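Long-range contacts in thermospermine synthase (Medicago truncatula, PDB 6BQ7), which probably transfers an aminopropyl group from decarboxylated S-adenosylmethionine to spermidine, making thermospermine and S-methyl-5'-thioadenosine: residues 85-90 with 249-254; 103-108 with 177-182; 215-220 with 256-261; 229-234 with 306-311. All coordinates share one frame; numbering follows the deposited sequence.

Contact 1 (85-90 with 249-254). With SPD (spermidine), chain C.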
loop_
_atom_site.group_PDB
_atom_site.type_symbol
_atom_site.label_atom_id
_atom_site.label_comp_id
_atom_site.label_asym_id
_atom_site.label_seq_id
_atom_site.Cartn_x
_atom_site.Cartn_y
_atom_site.Cartn_z
ATOM N N PHE A 85 16.922 19.986 -8.180
ATOM C CA PHE A 85 17.740 21.199 -8.125
ATOM C C PHE A 85 18.097 21.572 -6.697
ATOM O O PHE A 85 19.191 22.103 -6.449
ATOM C CB PHE A 85 17.051 22.379 -8.836
ATOM C CG PHE A 85 15.861 22.963 -8.100
ATOM C CD1 PHE A 85 14.573 22.475 -8.330
ATOM C CD2 PHE A 85 16.018 24.037 -7.230
ATOM C CE1 PHE A 85 13.472 23.043 -7.677
ATOM C CE2 PHE A 85 14.927 24.605 -6.570
ATOM C CZ PHE A 85 13.658 24.107 -6.788
ATOM N N ILE A 86 17.208 21.303 -5.739
ATOM C CA ILE A 86 17.528 21.632 -4.353
ATOM C C ILE A 86 18.735 20.836 -3.899
ATOM O O ILE A 86 19.695 21.381 -3.342
ATOM C CB ILE A 86 16.331 21.370 -3.423
ATOM C CG1 ILE A 86 15.118 22.217 -3.818
ATOM C CG2 ILE A 86 16.757 21.654 -1.972
ATOM C CD1 ILE A 86 13.864 21.850 -3.041
ATOM N N TYR A 87 18.685 19.522 -4.126
ATOM C CA TYR A 87 19.743 18.639 -3.673
ATOM C C TYR A 87 21.059 18.994 -4.332
ATOM O O TYR A 87 22.088 19.104 -3.660
ATOM C CB TYR A 87 19.376 17.178 -3.970
ATOM C CG TYR A 87 20.513 16.248 -3.653
ATOM C CD1 TYR A 87 20.708 15.777 -2.360
ATOM C CD2 TYR A 87 21.424 15.887 -4.636
ATOM C CE1 TYR A 87 21.775 14.943 -2.067
ATOM C CE2 TYR A 87 22.491 15.065 -4.358
ATOM C CZ TYR A 87 22.664 14.588 -3.072
ATOM O OH TYR A 87 23.727 13.739 -2.809
ATOM N N HIS A 88 21.048 19.147 -5.629
ATOM C CA HIS A 88 22.255 19.439 -6.362
ATOM C C HIS A 88 22.840 20.827 -6.163
ATOM O O HIS A 88 24.001 20.972 -6.185
ATOM C CB HIS A 88 22.117 19.048 -7.807
ATOM C CG HIS A 88 21.911 17.590 -7.986
ATOM N ND1 HIS A 88 20.695 17.046 -8.270
ATOM C CD2 HIS A 88 22.757 16.558 -7.833
ATOM C CE1 HIS A 88 20.806 15.743 -8.324
ATOM N NE2 HIS A 88 22.047 15.423 -8.058
ATOM N N GLU A 89 22.010 21.839 -6.032
ATOM C CA GLU A 89 22.489 23.175 -5.687
ATOM C C GLU A 89 23.105 23.188 -4.294
ATOM O O GLU A 89 24.179 23.763 -4.086
ATOM C CB GLU A 89 21.343 24.184 -5.768
ATOM C CG GLU A 89 20.997 24.580 -7.210
ATOM C CD GLU A 89 20.124 25.825 -7.282
ATOM O OE1 GLU A 89 19.890 26.458 -6.226
ATOM O OE2 GLU A 89 19.653 26.158 -8.394
ATOM N N CYS A 90 22.435 22.548 -3.328
ATOM C CA CYS A 90 22.978 22.462 -1.974
ATOM C C CYS A 90 24.260 21.645 -1.934
ATOM O O CYS A 90 25.201 21.998 -1.213
ATOM C CB CYS A 90 21.942 21.846 -1.037
ATOM S SG CYS A 90 20.653 23.005 -0.627
ATOM N N ALA A 249 18.654 20.852 4.349
ATOM C CA ALA A 249 17.568 21.486 3.615
ATOM C C ALA A 249 16.510 20.447 3.282
ATOM O O ALA A 249 16.827 19.295 2.976
ATOM C CB ALA A 249 18.064 22.163 2.325
ATOM N N HIS A 250 15.252 20.879 3.333
ATOM C CA HIS A 250 14.133 20.011 3.017
ATOM C C HIS A 250 14.121 19.665 1.534
ATOM O O HIS A 250 14.282 20.543 0.681
ATOM C CB HIS A 250 12.823 20.694 3.408
ATOM C CG HIS A 250 11.614 19.828 3.218
ATOM N ND1 HIS A 250 10.600 20.152 2.342
ATOM C CD2 HIS A 250 11.264 18.644 3.783
ATOM C CE1 HIS A 250 9.673 19.206 2.375
ATOM N NE2 HIS A 250 10.055 18.279 3.239
ATOM N N ILE A 251 13.930 18.384 1.227
ATOM C CA ILE A 251 13.725 17.958 -0.155
ATOM C C ILE A 251 12.410 17.192 -0.208
ATOM O O ILE A 251 12.321 16.061 0.298
ATOM C CB ILE A 251 14.930 17.149 -0.657
ATOM C CG1 ILE A 251 16.180 18.050 -0.508
ATOM C CG2 ILE A 251 14.719 16.705 -2.094
ATOM C CD1 ILE A 251 17.465 17.466 -0.979
ATOM N N PRO A 252 11.358 17.782 -0.785
ATOM C CA PRO A 252 10.026 17.160 -0.675
ATOM C C PRO A 252 9.979 15.735 -1.181
ATOM O O PRO A 252 9.362 14.878 -0.534
ATOM C CB PRO A 252 9.128 18.082 -1.509
ATOM C CG PRO A 252 9.850 19.415 -1.501
ATOM C CD PRO A 252 11.329 19.069 -1.502
ATOM N N SER A 253 10.602 15.453 -2.328
ATOM C CA SER A 253 10.572 14.096 -2.849
ATOM C C SER A 253 11.277 13.111 -1.919
ATOM O O SER A 253 11.049 11.905 -2.034
ATOM C CB SER A 253 11.206 14.044 -4.243
ATOM O OG SER A 253 12.586 14.341 -4.120
ATOM N N TYR A 254 12.082 13.569 -0.996
ATOM C CA TYR A 254 12.749 12.672 -0.075
ATOM C C TYR A 254 11.973 12.497 1.194
ATOM O O TYR A 254 12.335 11.744 2.009
ATOM C CB TYR A 254 14.086 13.234 0.326
ATOM C CG TYR A 254 15.129 13.208 -0.698
ATOM C CD1 TYR A 254 14.849 12.843 -1.961
ATOM C CD2 TYR A 254 16.391 13.598 -0.411
ATOM C CE1 TYR A 254 15.799 12.837 -2.921
ATOM C CE2 TYR A 254 17.354 13.602 -1.364
ATOM C CZ TYR A 254 17.048 13.209 -2.623
ATOM O OH TYR A 254 17.985 13.197 -3.599
HETATM N N1 SPD C . 14.600 8.455 -0.577
HETATM C C2 SPD C . 15.705 8.967 0.207
HETATM C C3 SPD C . 16.563 9.820 -0.710
HETATM C C4 SPD C . 17.946 9.195 -0.848
HETATM C C5 SPD C . 18.874 10.220 -1.496
HETATM N N6 SPD C . 20.215 9.682 -1.649
HETATM C C7 SPD C . 21.134 10.776 -1.917
HETATM C C8 SPD C . 22.386 10.229 -2.600
HETATM C C9 SPD C . 22.287 10.447 -4.106
HETATM N N10 SPD C . 23.484 9.920 -4.742
#

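Contact 2 (103-108 with 177-182). With SPD (spermidine), chain C.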
loop_
_atom_site.group_PDB
_atom_site.type_symbol
_atom_site.label_atom_id
_atom_site.label_comp_id
_atom_site.label_asym_id
_atom_site.label_seq_id
_atom_site.Cartn_x
_atom_site.Cartn_y
_atom_site.Cartn_z
ATOM N N LYS A 103 39.082 25.484 -9.576
ATOM C CA LYS A 103 39.349 25.191 -10.983
ATOM C C LYS A 103 39.132 23.733 -11.375
ATOM O O LYS A 103 38.616 23.466 -12.461
ATOM C CB LYS A 103 40.776 25.595 -11.346
ATOM C CG LYS A 103 40.938 27.118 -11.569
ATOM C CD LYS A 103 42.366 27.520 -11.756
ATOM C CE LYS A 103 42.959 28.082 -10.469
ATOM N NZ LYS A 103 44.421 28.380 -10.595
ATOM N N ASN A 104 39.520 22.762 -10.555
ATOM C CA ASN A 104 39.264 21.376 -10.920
ATOM C C ASN A 104 38.647 20.627 -9.751
ATOM O O ASN A 104 39.035 20.814 -8.591
ATOM C CB ASN A 104 40.531 20.668 -11.416
ATOM C CG ASN A 104 41.558 20.483 -10.334
ATOM O OD1 ASN A 104 41.652 21.292 -9.408
ATOM N ND2 ASN A 104 42.363 19.426 -10.454
ATOM N N VAL A 105 37.675 19.780 -10.080
ATOM C CA VAL A 105 36.806 19.136 -9.108
ATOM C C VAL A 105 36.743 17.643 -9.418
ATOM O O VAL A 105 36.764 17.233 -10.586
ATOM C CB VAL A 105 35.398 19.775 -9.133
ATOM C CG1 VAL A 105 34.436 19.028 -8.234
ATOM C CG2 VAL A 105 35.477 21.256 -8.740
ATOM N N PHE A 106 36.697 16.830 -8.366
ATOM C CA PHE A 106 36.491 15.394 -8.477
ATOM C C PHE A 106 35.157 15.064 -7.819
ATOM O O PHE A 106 34.888 15.520 -6.702
ATOM C CB PHE A 106 37.653 14.671 -7.788
ATOM C CG PHE A 106 37.681 13.184 -7.989
ATOM C CD1 PHE A 106 37.011 12.344 -7.120
ATOM C CD2 PHE A 106 38.447 12.620 -9.007
ATOM C CE1 PHE A 106 37.073 10.952 -7.287
ATOM C CE2 PHE A 106 38.506 11.233 -9.184
ATOM C CZ PHE A 106 37.828 10.405 -8.325
ATOM N N ILE A 107 34.310 14.303 -8.508
ATOM C CA ILE A 107 33.036 13.834 -7.952
ATOM C C ILE A 107 33.173 12.361 -7.613
ATOM O O ILE A 107 33.365 11.534 -8.511
ATOM C CB ILE A 107 31.873 14.021 -8.936
ATOM C CG1 ILE A 107 31.693 15.468 -9.370
ATOM C CG2 ILE A 107 30.562 13.504 -8.325
ATOM C CD1 ILE A 107 30.828 15.589 -10.640
ATOM N N MET A 108 33.045 12.012 -6.334
ATOM C CA MET A 108 32.864 10.610 -5.974
ATOM C C MET A 108 31.403 10.222 -6.212
ATOM O O MET A 108 30.510 10.662 -5.478
ATOM C CB MET A 108 33.257 10.379 -4.526
ATOM C CG MET A 108 34.580 11.042 -4.146
ATOM S SD MET A 108 35.118 10.400 -2.565
ATOM C CE MET A 108 33.991 11.264 -1.483
ATOM N N VAL A 177 38.225 21.102 -5.155
ATOM C CA VAL A 177 37.053 20.616 -4.457
ATOM C C VAL A 177 36.831 19.137 -4.782
ATOM O O VAL A 177 37.045 18.722 -5.856
ATOM C CB VAL A 177 35.770 21.390 -4.846
ATOM C CG1 VAL A 177 34.560 20.919 -4.085
ATOM C CG2 VAL A 177 35.873 22.889 -4.672
ATOM N N ILE A 178 36.483 18.350 -3.801
ATOM C CA ILE A 178 36.063 16.972 -4.016
ATOM C C ILE A 178 34.647 16.839 -3.478
ATOM O O ILE A 178 34.370 17.250 -2.344
ATOM C CB ILE A 178 37.014 15.963 -3.351
ATOM C CG1 ILE A 178 38.389 16.045 -4.002
ATOM C CG2 ILE A 178 36.449 14.531 -3.502
ATOM C CD1 ILE A 178 39.494 15.403 -3.204
ATOM N N VAL A 179 33.753 16.297 -4.295
ATOM C CA VAL A 179 32.329 16.224 -3.985
ATOM C C VAL A 179 31.970 14.760 -3.755
ATOM O O VAL A 179 32.165 13.920 -4.640
ATOM C CB VAL A 179 31.484 16.839 -5.112
ATOM C CG1 VAL A 179 29.990 16.694 -4.822
ATOM C CG2 VAL A 179 31.877 18.307 -5.314
ATOM N N GLY A 180 31.486 14.446 -2.551
ATOM C CA GLY A 180 30.983 13.120 -2.262
ATOM C C GLY A 180 29.514 13.016 -2.604
ATOM O O GLY A 180 28.663 13.620 -1.937
ATOM N N ASP A 181 29.200 12.260 -3.651
ATOM C CA ASP A 181 27.806 12.064 -4.035
ATOM C C ASP A 181 27.468 10.582 -4.078
ATOM O O ASP A 181 26.913 10.093 -5.072
ATOM C CB ASP A 181 27.522 12.715 -5.388
ATOM C CG ASP A 181 26.028 12.875 -5.660
ATOM O OD1 ASP A 181 25.206 12.551 -4.762
ATOM O OD2 ASP A 181 25.689 13.328 -6.779
ATOM N N LEU A 182 27.786 9.864 -3.000
ATOM C CA LEU A 182 27.550 8.431 -2.936
ATOM C C LEU A 182 26.315 8.136 -2.095
ATOM O O LEU A 182 25.707 9.036 -1.502
ATOM C CB LEU A 182 28.772 7.726 -2.354
ATOM C CG LEU A 182 30.090 8.119 -3.001
ATOM C CD1 LEU A 182 31.198 7.983 -1.976
ATOM C CD2 LEU A 182 30.341 7.254 -4.240
HETATM N N1 SPD C . 14.600 8.455 -0.577
HETATM C C2 SPD C . 15.705 8.967 0.207
HETATM C C3 SPD C . 16.563 9.820 -0.710
HETATM C C4 SPD C . 17.946 9.195 -0.848
HETATM C C5 SPD C . 18.874 10.220 -1.496
HETATM N N6 SPD C . 20.215 9.682 -1.649
HETATM C C7 SPD C . 21.134 10.776 -1.917
HETATM C C8 SPD C . 22.386 10.229 -2.600
HETATM C C9 SPD C . 22.287 10.447 -4.106
HETATM N N10 SPD C . 23.484 9.920 -4.742
#

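Contact 3 (215-220 with 256-261). With SPD (spermidine), chain C.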
loop_
_atom_site.group_PDB
_atom_site.type_symbol
_atom_site.label_atom_id
_atom_site.label_comp_id
_atom_site.label_asym_id
_atom_site.label_seq_id
_atom_site.Cartn_x
_atom_site.Cartn_y
_atom_site.Cartn_z
ATOM N N VAL A 215 33.193 18.328 0.263
ATOM C CA VAL A 215 31.793 18.331 0.662
ATOM C C VAL A 215 31.230 16.967 0.314
ATOM O O VAL A 215 31.513 16.437 -0.766
ATOM C CB VAL A 215 30.994 19.457 -0.028
ATOM C CG1 VAL A 215 31.101 19.352 -1.558
ATOM C CG2 VAL A 215 29.537 19.430 0.424
ATOM N N THR A 216 30.459 16.381 1.230
ATOM C CA THR A 216 29.777 15.123 0.949
ATOM C C THR A 216 28.312 15.264 1.335
ATOM O O THR A 216 27.958 16.030 2.244
ATOM C CB THR A 216 30.396 13.922 1.708
ATOM O OG1 THR A 216 29.628 12.722 1.456
ATOM C CG2 THR A 216 30.407 14.180 3.205
ATOM N N GLN A 217 27.453 14.543 0.621
ATOM C CA GLN A 217 26.105 14.358 1.129
ATOM C C GLN A 217 26.198 13.550 2.419
ATOM O O GLN A 217 27.119 12.752 2.608
ATOM C CB GLN A 217 25.217 13.680 0.081
ATOM C CG GLN A 217 25.453 12.183 -0.121
ATOM C CD GLN A 217 24.534 11.336 0.748
ATOM O OE1 GLN A 217 23.619 11.851 1.387
ATOM N NE2 GLN A 217 24.772 10.030 0.765
ATOM N N ALA A 218 25.282 13.809 3.348
ATOM C CA ALA A 218 25.485 13.289 4.698
ATOM C C ALA A 218 24.211 12.672 5.250
ATOM O O ALA A 218 24.004 12.671 6.468
ATOM C CB ALA A 218 26.007 14.408 5.633
ATOM N N GLY A 219 23.354 12.137 4.373
ATOM C CA GLY A 219 22.200 11.381 4.784
ATOM C C GLY A 219 21.083 12.245 5.325
ATOM O O GLY A 219 21.163 13.476 5.300
ATOM N N PRO A 220 20.003 11.613 5.809
ATOM C CA PRO A 220 18.903 12.387 6.404
ATOM C C PRO A 220 19.379 13.233 7.583
ATOM O O PRO A 220 20.303 12.866 8.310
ATOM C CB PRO A 220 17.896 11.310 6.844
ATOM C CG PRO A 220 18.648 9.962 6.757
ATOM C CD PRO A 220 19.675 10.176 5.666
ATOM N N ASP A 256 11.954 14.307 3.762
ATOM C CA ASP A 256 12.814 14.531 4.920
ATOM C C ASP A 256 13.706 15.732 4.649
ATOM O O ASP A 256 13.820 16.210 3.519
ATOM C CB ASP A 256 13.673 13.302 5.242
ATOM C CG ASP A 256 14.081 13.229 6.696
ATOM O OD1 ASP A 256 13.786 14.174 7.466
ATOM O OD2 ASP A 256 14.712 12.216 7.062
ATOM N N ILE A 257 14.319 16.220 5.719
ATOM C CA ILE A 257 15.482 17.085 5.615
ATOM C C ILE A 257 16.667 16.237 5.170
ATOM O O ILE A 257 16.919 15.166 5.735
ATOM C CB ILE A 257 15.758 17.743 6.972
ATOM C CG1 ILE A 257 14.504 18.429 7.518
ATOM C CG2 ILE A 257 16.877 18.752 6.871
ATOM C CD1 ILE A 257 13.997 19.568 6.653
ATOM N N TRP A 258 17.425 16.725 4.192
ATOM C CA TRP A 258 18.666 16.065 3.805
ATOM C C TRP A 258 19.850 16.895 4.247
ATOM O O TRP A 258 19.769 18.132 4.324
ATOM C CB TRP A 258 18.746 15.827 2.296
ATOM C CG TRP A 258 19.527 14.582 2.016
ATOM C CD1 TRP A 258 20.824 14.494 1.563
ATOM C CD2 TRP A 258 19.083 13.245 2.229
ATOM N NE1 TRP A 258 21.198 13.181 1.472
ATOM C CE2 TRP A 258 20.149 12.392 1.871
ATOM C CE3 TRP A 258 17.879 12.680 2.677
ATOM C CZ2 TRP A 258 20.049 11.002 1.941
ATOM C CZ3 TRP A 258 17.777 11.287 2.744
ATOM C CH2 TRP A 258 18.858 10.468 2.364
ATOM N N GLY A 259 20.974 16.248 4.532
ATOM C CA GLY A 259 22.142 16.901 5.080
ATOM C C GLY A 259 23.356 16.796 4.182
ATOM O O GLY A 259 23.486 15.853 3.383
ATOM N N TRP A 260 24.260 17.766 4.327
ATOM C CA TRP A 260 25.574 17.815 3.691
ATOM C C TRP A 260 26.573 18.389 4.689
ATOM O O TRP A 260 26.203 19.055 5.664
ATOM C CB TRP A 260 25.586 18.690 2.426
ATOM C CG TRP A 260 24.543 18.325 1.445
ATOM C CD1 TRP A 260 24.658 17.446 0.414
ATOM C CD2 TRP A 260 23.209 18.827 1.404
ATOM N NE1 TRP A 260 23.470 17.367 -0.280
ATOM C CE2 TRP A 260 22.560 18.200 0.317
ATOM C CE3 TRP A 260 22.495 19.737 2.192
ATOM C CZ2 TRP A 260 21.230 18.453 -0.006
ATOM C CZ3 TRP A 260 21.173 19.997 1.862
ATOM C CH2 TRP A 260 20.555 19.355 0.782
ATOM N N VAL A 261 27.859 18.134 4.449
ATOM C CA VAL A 261 28.913 18.595 5.349
ATOM C C VAL A 261 30.069 19.153 4.522
ATOM O O VAL A 261 30.618 18.450 3.662
ATOM C CB VAL A 261 29.416 17.479 6.283
ATOM C CG1 VAL A 261 30.446 18.040 7.216
ATOM C CG2 VAL A 261 28.265 16.872 7.091
HETATM N N1 SPD C . 14.600 8.455 -0.577
HETATM C C2 SPD C . 15.705 8.967 0.207
HETATM C C3 SPD C . 16.563 9.820 -0.710
HETATM C C4 SPD C . 17.946 9.195 -0.848
HETATM C C5 SPD C . 18.874 10.220 -1.496
HETATM N N6 SPD C . 20.215 9.682 -1.649
HETATM C C7 SPD C . 21.134 10.776 -1.917
HETATM C C8 SPD C . 22.386 10.229 -2.600
HETATM C C9 SPD C . 22.287 10.447 -4.106
HETATM N N10 SPD C . 23.484 9.920 -4.742
#

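Contact 4 (229-234 with 306-311)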
loop_
_atom_site.group_PDB
_atom_site.type_symbol
_atom_site.label_atom_id
_atom_site.label_comp_id
_atom_site.label_asym_id
_atom_site.label_seq_id
_atom_site.Cartn_x
_atom_site.Cartn_y
_atom_site.Cartn_z
ATOM N N VAL A 229 23.289 8.742 10.177
ATOM C CA VAL A 229 24.601 8.904 9.556
ATOM C C VAL A 229 25.068 10.345 9.695
ATOM O O VAL A 229 26.275 10.592 9.809
ATOM C CB VAL A 229 24.600 8.483 8.071
ATOM C CG1 VAL A 229 24.262 6.988 7.943
ATOM C CG2 VAL A 229 23.657 9.325 7.272
ATOM N N PHE A 230 24.121 11.297 9.672
ATOM C CA PHE A 230 24.475 12.716 9.607
ATOM C C PHE A 230 25.428 13.100 10.729
ATOM O O PHE A 230 26.480 13.704 10.488
ATOM C CB PHE A 230 23.208 13.577 9.650
ATOM C CG PHE A 230 23.458 15.070 9.464
ATOM C CD1 PHE A 230 23.990 15.562 8.292
ATOM C CD2 PHE A 230 23.120 15.982 10.468
ATOM C CE1 PHE A 230 24.202 16.935 8.115
ATOM C CE2 PHE A 230 23.322 17.346 10.308
ATOM C CZ PHE A 230 23.866 17.828 9.119
ATOM N N SER A 231 25.085 12.747 11.970
ATOM C CA SER A 231 25.946 13.136 13.082
ATOM C C SER A 231 27.273 12.386 13.050
ATOM O O SER A 231 28.311 12.953 13.416
ATOM C CB SER A 231 25.237 12.916 14.423
ATOM O OG SER A 231 24.696 11.612 14.538
ATOM N N CYS A 232 27.276 11.156 12.593
ATOM C CA CYS A 232 28.515 10.425 12.518
ATOM C C CYS A 232 29.396 10.938 11.441
ATOM O O CYS A 232 30.562 10.938 11.593
ATOM C CB CYS A 232 28.285 8.943 12.296
ATOM S SG CYS A 232 27.181 8.230 13.502
ATOM N N ILE A 233 28.844 11.289 10.295
ATOM C CA ILE A 233 29.680 11.860 9.246
ATOM C C ILE A 233 30.276 13.181 9.701
ATOM O O ILE A 233 31.461 13.453 9.466
ATOM C CB ILE A 233 28.885 12.035 7.950
ATOM C CG1 ILE A 233 28.377 10.684 7.459
ATOM C CG2 ILE A 233 29.754 12.728 6.913
ATOM C CD1 ILE A 233 27.561 10.799 6.197
ATOM N N TYR A 234 29.471 14.027 10.345
ATOM C CA TYR A 234 30.000 15.276 10.888
ATOM C C TYR A 234 31.162 15.015 11.839
ATOM O O TYR A 234 32.223 15.637 11.725
ATOM C CB TYR A 234 28.901 16.061 11.607
ATOM C CG TYR A 234 29.456 17.158 12.497
ATOM C CD1 TYR A 234 29.938 18.343 11.948
ATOM C CD2 TYR A 234 29.509 17.005 13.880
ATOM C CE1 TYR A 234 30.458 19.353 12.752
ATOM C CE2 TYR A 234 30.028 18.010 14.694
ATOM C CZ TYR A 234 30.501 19.183 14.123
ATOM O OH TYR A 234 31.021 20.197 14.920
ATOM N N ARG A 306 21.964 20.450 16.620
ATOM C CA ARG A 306 23.245 21.001 17.054
ATOM C C ARG A 306 23.796 20.233 18.252
ATOM O O ARG A 306 24.944 19.769 18.234
ATOM C CB ARG A 306 23.082 22.480 17.408
ATOM C CG ARG A 306 23.885 23.438 16.558
ATOM C CD ARG A 306 23.670 24.859 17.046
ATOM N NE ARG A 306 22.289 25.297 16.849
ATOM C CZ ARG A 306 21.513 25.781 17.816
ATOM N NH1 ARG A 306 21.980 25.894 19.048
ATOM N NH2 ARG A 306 20.271 26.156 17.547
ATOM N N ASN A 307 22.987 20.102 19.312
ATOM C CA ASN A 307 23.436 19.400 20.509
ATOM C C ASN A 307 23.861 17.977 20.186
ATOM O O ASN A 307 24.847 17.473 20.739
ATOM C CB ASN A 307 22.335 19.387 21.574
ATOM C CG ASN A 307 22.070 20.758 22.170
ATOM O OD1 ASN A 307 22.673 21.759 21.767
ATOM N ND2 ASN A 307 21.176 20.808 23.157
ATOM N N SER A 308 23.112 17.306 19.307
ATOM C CA SER A 308 23.451 15.942 18.925
ATOM C C SER A 308 24.800 15.888 18.219
ATOM O O SER A 308 25.676 15.100 18.592
ATOM C CB SER A 308 22.349 15.367 18.039
ATOM O OG SER A 308 22.788 14.194 17.381
ATOM N N LEU A 309 24.994 16.733 17.205
ATOM C CA LEU A 309 26.270 16.732 16.498
ATOM C C LEU A 309 27.413 17.188 17.399
ATOM O O LEU A 309 28.559 16.754 17.214
ATOM C CB LEU A 309 26.179 17.611 15.249
ATOM C CG LEU A 309 25.733 16.939 13.947
ATOM C CD1 LEU A 309 24.355 16.325 14.088
ATOM C CD2 LEU A 309 25.764 17.920 12.781
ATOM N N ASN A 310 27.129 18.043 18.385
ATOM C CA ASN A 310 28.186 18.509 19.275
ATOM C C ASN A 310 28.672 17.386 20.184
ATOM O O ASN A 310 29.881 17.205 20.369
ATOM C CB ASN A 310 27.698 19.702 20.104
ATOM C CG ASN A 310 27.763 21.019 19.337
ATOM O OD1 ASN A 310 27.534 22.093 19.900
ATOM N ND2 ASN A 310 28.059 20.936 18.039
ATOM N N ASN A 311 27.745 16.612 20.752
ATOM C CA ASN A 311 28.082 15.532 21.671
ATOM C C ASN A 311 28.299 14.198 20.966
ATOM O O ASN A 311 28.340 13.156 21.631
ATOM C CB ASN A 311 26.991 15.375 22.734
ATOM C CG ASN A 311 26.506 16.704 23.275
ATOM O OD1 ASN A 311 25.307 16.903 23.483
ATOM N ND2 ASN A 311 27.435 17.625 23.500
#

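Contact 1 (85-90 with 249-254)
Ile-86, Tyr-87 and Ile-251 bury most of the surface here. Ile-86 and Ile-251 run alongside each other, head to tail. Ile-86 CG2 lies 3.9 Å from Ile-251 CG1. CG2 of Ile-86 stands anti to the backbone N (chi1 -60° for CG1), which turns this methyl to the strand. The other branch of Ile-86 runs on to Pro-252, its CD1 4.1 Å from Pro-252 CD. Ile-251 CD1 reaches the root of the tyrosine, 3.6 Å from Tyr-87 CB, and sits at the edge of that ring. Farther along the helix, Cys-90 SG packs on Ala-249 CB. No hydrogen bond crosses between the segments.

Tyr-254 closes the spermidine end. Its OH lies over one face of the Tyr-87 ring, near the rim. Spermidine C3 stands 3.5 Å above the centre of the Tyr-254 ring, and Ile-251 CG2 covers the opposite face. Tyr-87 OH is hydrogen-bonded to Asp-181 OD1, and Tyr-254 OH to Gln-78 O. A serine in place of this second tyrosine would probably strip the ring from the spermidine chain and leave Gln-78 O without its hydroxyl partner. Ile-86 and Pro-252 also pack on Ile-223 of the second subunit. Helix 84-98 thus packs on strand 243-251, outermost in this chain's sheet, and the turn after it, forming a wall of the polyamine pocket of a spermidine/spermine synthase.

Contact 2 (103-108 with 177-182)
Val-105 and Val-177 lie side by side in the parallel part of the mixed sheet of the Rossmann-like domain, where strand 104-107 neighbours strand 175-181. Val-179 shares their face, which helices 84-98 and 114-119 cover. The ladder is uneven. The Phe-106 N to Val-177 O bond is 3.2 Å long, while Met-108 N to Val-179 O is 2.7 Å.

The tight part is at the C-terminal ends. Met-108 bends at chi3 (-75°), which folds its CE back to 3.6 Å from Gly-180 CA. Its CG packs on Ile-178 CG2. Leu-182 lies against the Met-108 carbonyl. The loose part is the other end, where the side chain of solvent-exposed Lys-103 makes no contact with residues 177-182.

Asp-181, the predicted proton acceptor, ends the strand. Its N bonds to Met-108 O and closes the ladder. Asp-181 OD2 is hydrogen-bonded to Thr-115 OG1, and spermidine N10 donates to Asp-181 OD1 at 3.1 Å.

Contact 3 (215-220 with 256-261)
The floor of the spermidine site is built here, on antiparallel strands 212-220 and 256-264 of the mixed sheet. A beta bulge shifts the register by one between Gln-217 and Pro-220. Before it, Thr-216 and Val-261 form a hydrogen-bonded pair. Within the bulge, Ala-218 N donates to Gly-259 O at 2.7 Å, and Gly-259 N donates to Gly-219 O. Gly-219 has a positive phi (75°), and a side chain there would clash with Pro-220 CD.

The Trp-258 indole lies between the bulge and the ligand. Gly-219 C sits over one face, and Pro-220 CD makes a CH-pi contact 3.8 Å from the centroid of the six-membered ring. The opposite face takes spermidine C5.

Gln-217 fixes the rotation of the indole. Its CG stands between the backbone N and the carbonyl carbon (chi1 75°), and a bend at chi2 brings the amide to the ring edge, with the two planes 20° apart. Gln-217 NE2 is hydrogen-bonded to Leu-182 O and Asp-184 OD1, which orients the amide. Two donors grip Gln-217 OE1 from opposite faces of its plane: Gly-219 N at 3.0 Å, and Trp-258 NE1 at 2.8 Å, the oxygen lying close to the indole plane.

Contact 4 (229-234 with 306-311)
Leu-309 reaches across from helix 303-310 into the angle between Phe-230, Ser-231 and Tyr-234. Its two methyls divide the work. CD1 of Leu-309 presses on Ser-231 CB at 3.5 Å. CD2 of Leu-309 meets Phe-230 CE2, also at 3.5 Å, and makes an off-centre CH-pi contact 4.3 Å from the Tyr-234 ring centroid. Phe-230 and Leu-309 cross at about a right angle.

With chi1 at 164°, Tyr-234 CG swings away from the backbone N and carries the ring across to Leu-309. Its CD2 is 3.7 Å from Leu-309 CB, and Leu-309 O stands at the ring edge, 3.2 Å from Tyr-234 CE2. A glycine in place of this tyrosine is likely to open a gap beside Leu-309 and free the leucine to turn. Pro-246 of strand 243-251 touches Phe-230, Tyr-234 and Leu-309. Ser-308 OG bonds to His-226 NE2.

The axes of segments 230-234 and 306-310 cross at -48° with a closest approach of 9.3 Å. This is plain helix-helix packing, which sets C-terminal helix 303-310 against helix 230-238 at the flank of the Rossmann-like domain.

Contacts 1, 2 and 3 all reach the seven-stranded mixed sheet and all touch spermidine. Their centres lie 10 to 18 Å apart. Contact 2 pairs strands 104-107 and 175-181, contact 3 pairs strands 212-220 and 256-264, and strand 243-251, outermost in this chain's sheet, belongs to contact 1. Strands 175-181 and 212-220 are neighbours, as are 256-264 and 243-251. Along the chain, contact 2 is nested inside the loop closed by contact 1, while contacts 1, 3 and 4 cross one another. Contact 4 lies about 11 Å from contact 3 between centres, where Phe-230 packs on the bulge. Contacts 1 to 3 thus bring distant segments to one polyamine site, while contact 4 packs on the flank.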